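PDB 7KWD: alkaline phosphatase from Thermus thermophilus, which probably hydrolyses phosphate monoesters at alkaline pH, as a homodimeric enzyme that carries two zinc ions and one magnesium ion per active site. Local coordinates for residues Thr140-Thr145 against Gln268-Arg273. Numbering follows the deposited sequence.
Sequences TTTTVT and QVEAGR. With MG (magnesium ion), chain D.
The hydroxyl of Thr140 donates to the carboxylate of Glu270, OG1 to OE1 2.7 Å, reaching OE1 on its anti side and 31° out of the carboxylate plane. The two side chains run alongside each other, and OG1 of Thr140 sits anti to its backbone N (chi1 175°), facing the glutamate. The same OG1 accepts a hydrogen bond from the backbone N-H of Thr142, N to OG1 2.9 Å, closing an ST turn where the chain leaves strand 135-140, which runs parallel to strand 265-271 in the central sheet of the alkaline phosphatase fold. A valine in place of Thr140 would probably leave OE1 of Glu270 and the N-H of Thr142 without this partner and the carboxylate less firmly held. OE1 also receives a hydrogen bond from a water on the magnesium ion, while OE2 of Glu270 binds the metal directly at 2.0 Å; Asp47 and Thr148 complete the site. A second magnesium-bound water donates to Gly272 O, 2.6 Å away, with CG2 of Thr142 packed against that glycine. The hydroxyl of Thr142 donates to the carbonyl O of Thr143. A water away from the metal links OG1 of Thr141 to the backbone N of Arg273, from which it accepts; the Arg273 guanidinium forms a salt bridge with Glu350.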
loop_
_atom_site.group_PDB
_atom_site.type_symbol
_atom_site.label_atom_id
_atom_site.label_comp_id
_atom_site.label_asym_id
_atom_site.label_seq_id
_atom_site.Cartn_x
_atom_site.Cartn_y
_atom_site.Cartn_z
ATOM N N THR A 140 -4.496 -4.127 24.731
ATOM C CA THR A 140 -3.510 -3.683 23.753
ATOM C C THR A 140 -2.104 -4.111 24.124
ATOM O O THR A 140 -1.833 -4.455 25.268
ATOM C CB THR A 140 -3.542 -2.156 23.618
ATOM O OG1 THR A 140 -2.501 -1.717 22.748
ATOM C CG2 THR A 140 -3.352 -1.509 24.984
ATOM N N THR A 141 -1.218 -4.097 23.130
ATOM C CA THR A 141 0.203 -4.320 23.353
ATOM C C THR A 141 0.965 -3.020 23.586
ATOM O O THR A 141 2.155 -3.075 23.921
ATOM C CB THR A 141 0.839 -5.062 22.165
ATOM O OG1 THR A 141 0.586 -4.333 20.953
ATOM C CG2 THR A 141 0.294 -6.476 22.043
ATOM N N THR A 142 0.327 -1.860 23.403
ATOM C CA THR A 142 0.933 -0.622 23.851
ATOM C C THR A 142 0.669 -0.438 25.344
ATOM O O THR A 142 -0.038 -1.238 25.980
ATOM C CB THR A 142 0.384 0.580 23.071
ATOM O OG1 THR A 142 -1.005 0.750 23.389
ATOM C CG2 THR A 142 0.539 0.391 21.550
ATOM N N THR A 143 1.206 0.655 25.908
ATOM C CA THR A 143 0.714 1.140 27.189
ATOM C C THR A 143 -0.803 1.217 27.117
ATOM O O THR A 143 -1.377 1.596 26.092
ATOM C CB THR A 143 1.294 2.512 27.541
ATOM O OG1 THR A 143 1.055 3.403 26.462
ATOM C CG2 THR A 143 2.804 2.413 27.800
ATOM N N VAL A 144 -1.459 0.800 28.200
ATOM C CA VAL A 144 -2.902 0.668 28.156
ATOM C C VAL A 144 -3.574 2.023 28.005
ATOM O O VAL A 144 -4.718 2.102 27.530
ATOM C CB VAL A 144 -3.349 -0.095 29.415
ATOM C CG1 VAL A 144 -3.228 0.814 30.674
ATOM C CG2 VAL A 144 -4.753 -0.591 29.215
ATOM N N THR A 145 -2.866 3.092 28.375
ATOM C CA THR A 145 -3.301 4.479 28.308
ATOM C C THR A 145 -2.922 5.142 26.971
ATOM O O THR A 145 -3.090 6.357 26.802
ATOM C CB THR A 145 -2.640 5.243 29.478
ATOM O OG1 THR A 145 -1.235 4.939 29.435
ATOM C CG2 THR A 145 -3.155 4.816 30.842
ATOM N N GLN A 268 -12.207 -3.144 22.415
ATOM C CA GLN A 268 -11.157 -2.805 21.475
ATOM C C GLN A 268 -9.968 -3.716 21.761
ATOM O O GLN A 268 -9.530 -3.840 22.913
ATOM C CB GLN A 268 -10.734 -1.342 21.581
ATOM C CG GLN A 268 -9.735 -0.951 20.470
ATOM C CD GLN A 268 -8.996 0.359 20.709
ATOM O OE1 GLN A 268 -7.861 0.369 21.172
ATOM N NE2 GLN A 268 -9.623 1.472 20.337
ATOM N N VAL A 269 -9.496 -4.406 20.738
ATOM C CA VAL A 269 -8.229 -5.123 20.778
ATOM C C VAL A 269 -7.292 -4.376 19.866
ATOM O O VAL A 269 -7.649 -4.110 18.716
ATOM C CB VAL A 269 -8.381 -6.581 20.307
ATOM C CG1 VAL A 269 -7.034 -7.319 20.397
ATOM C CG2 VAL A 269 -9.472 -7.271 21.111
ATOM N N GLU A 270 -6.092 -4.055 20.357
ATOM C CA GLU A 270 -5.123 -3.326 19.560
ATOM C C GLU A 270 -3.835 -4.113 19.407
ATOM O O GLU A 270 -3.187 -4.466 20.405
ATOM C CB GLU A 270 -4.778 -1.951 20.141
ATOM C CG GLU A 270 -4.141 -1.081 19.018
ATOM C CD GLU A 270 -3.315 0.033 19.568
ATOM O OE1 GLU A 270 -3.162 0.084 20.812
ATOM O OE2 GLU A 270 -2.848 0.836 18.764
ATOM N N ALA A 271 -3.478 -4.409 18.161
ATOM C CA ALA A 271 -2.132 -4.859 17.823
ATOM C C ALA A 271 -1.361 -3.581 17.562
ATOM O O ALA A 271 -1.158 -3.159 16.427
ATOM C CB ALA A 271 -2.139 -5.787 16.620
ATOM N N GLY A 272 -0.966 -2.932 18.666
ATOM C CA GLY A 272 -0.489 -1.571 18.588
ATOM C C GLY A 272 0.952 -1.395 18.255
ATOM O O GLY A 272 1.396 -0.247 18.061
ATOM N N ARG A 273 1.736 -2.474 18.195
ATOM C CA ARG A 273 3.171 -2.328 17.979
ATOM C C ARG A 273 3.596 -2.734 16.576
ATOM O O ARG A 273 4.790 -2.645 16.242
ATOM C CB ARG A 273 3.952 -3.119 19.036
ATOM C CG ARG A 273 3.521 -2.741 20.483
ATOM C CD ARG A 273 4.639 -2.836 21.530
ATOM N NE ARG A 273 5.654 -1.812 21.275
ATOM C CZ ARG A 273 6.914 -1.895 21.680
ATOM N NH1 ARG A 273 7.332 -2.945 22.381
ATOM N NH2 ARG A 273 7.744 -0.917 21.371
HETATM MG MG MG D . -2.027 2.697 18.782
HETATM O O HOH W 1 1.168 -5.248 18.477
HETATM O O HOH W 2 -2.292 2.866 20.881
HETATM O O HOH W 3 0.175 1.990 18.533
HETATM O O HOH W 4 -1.320 4.515 18.891
#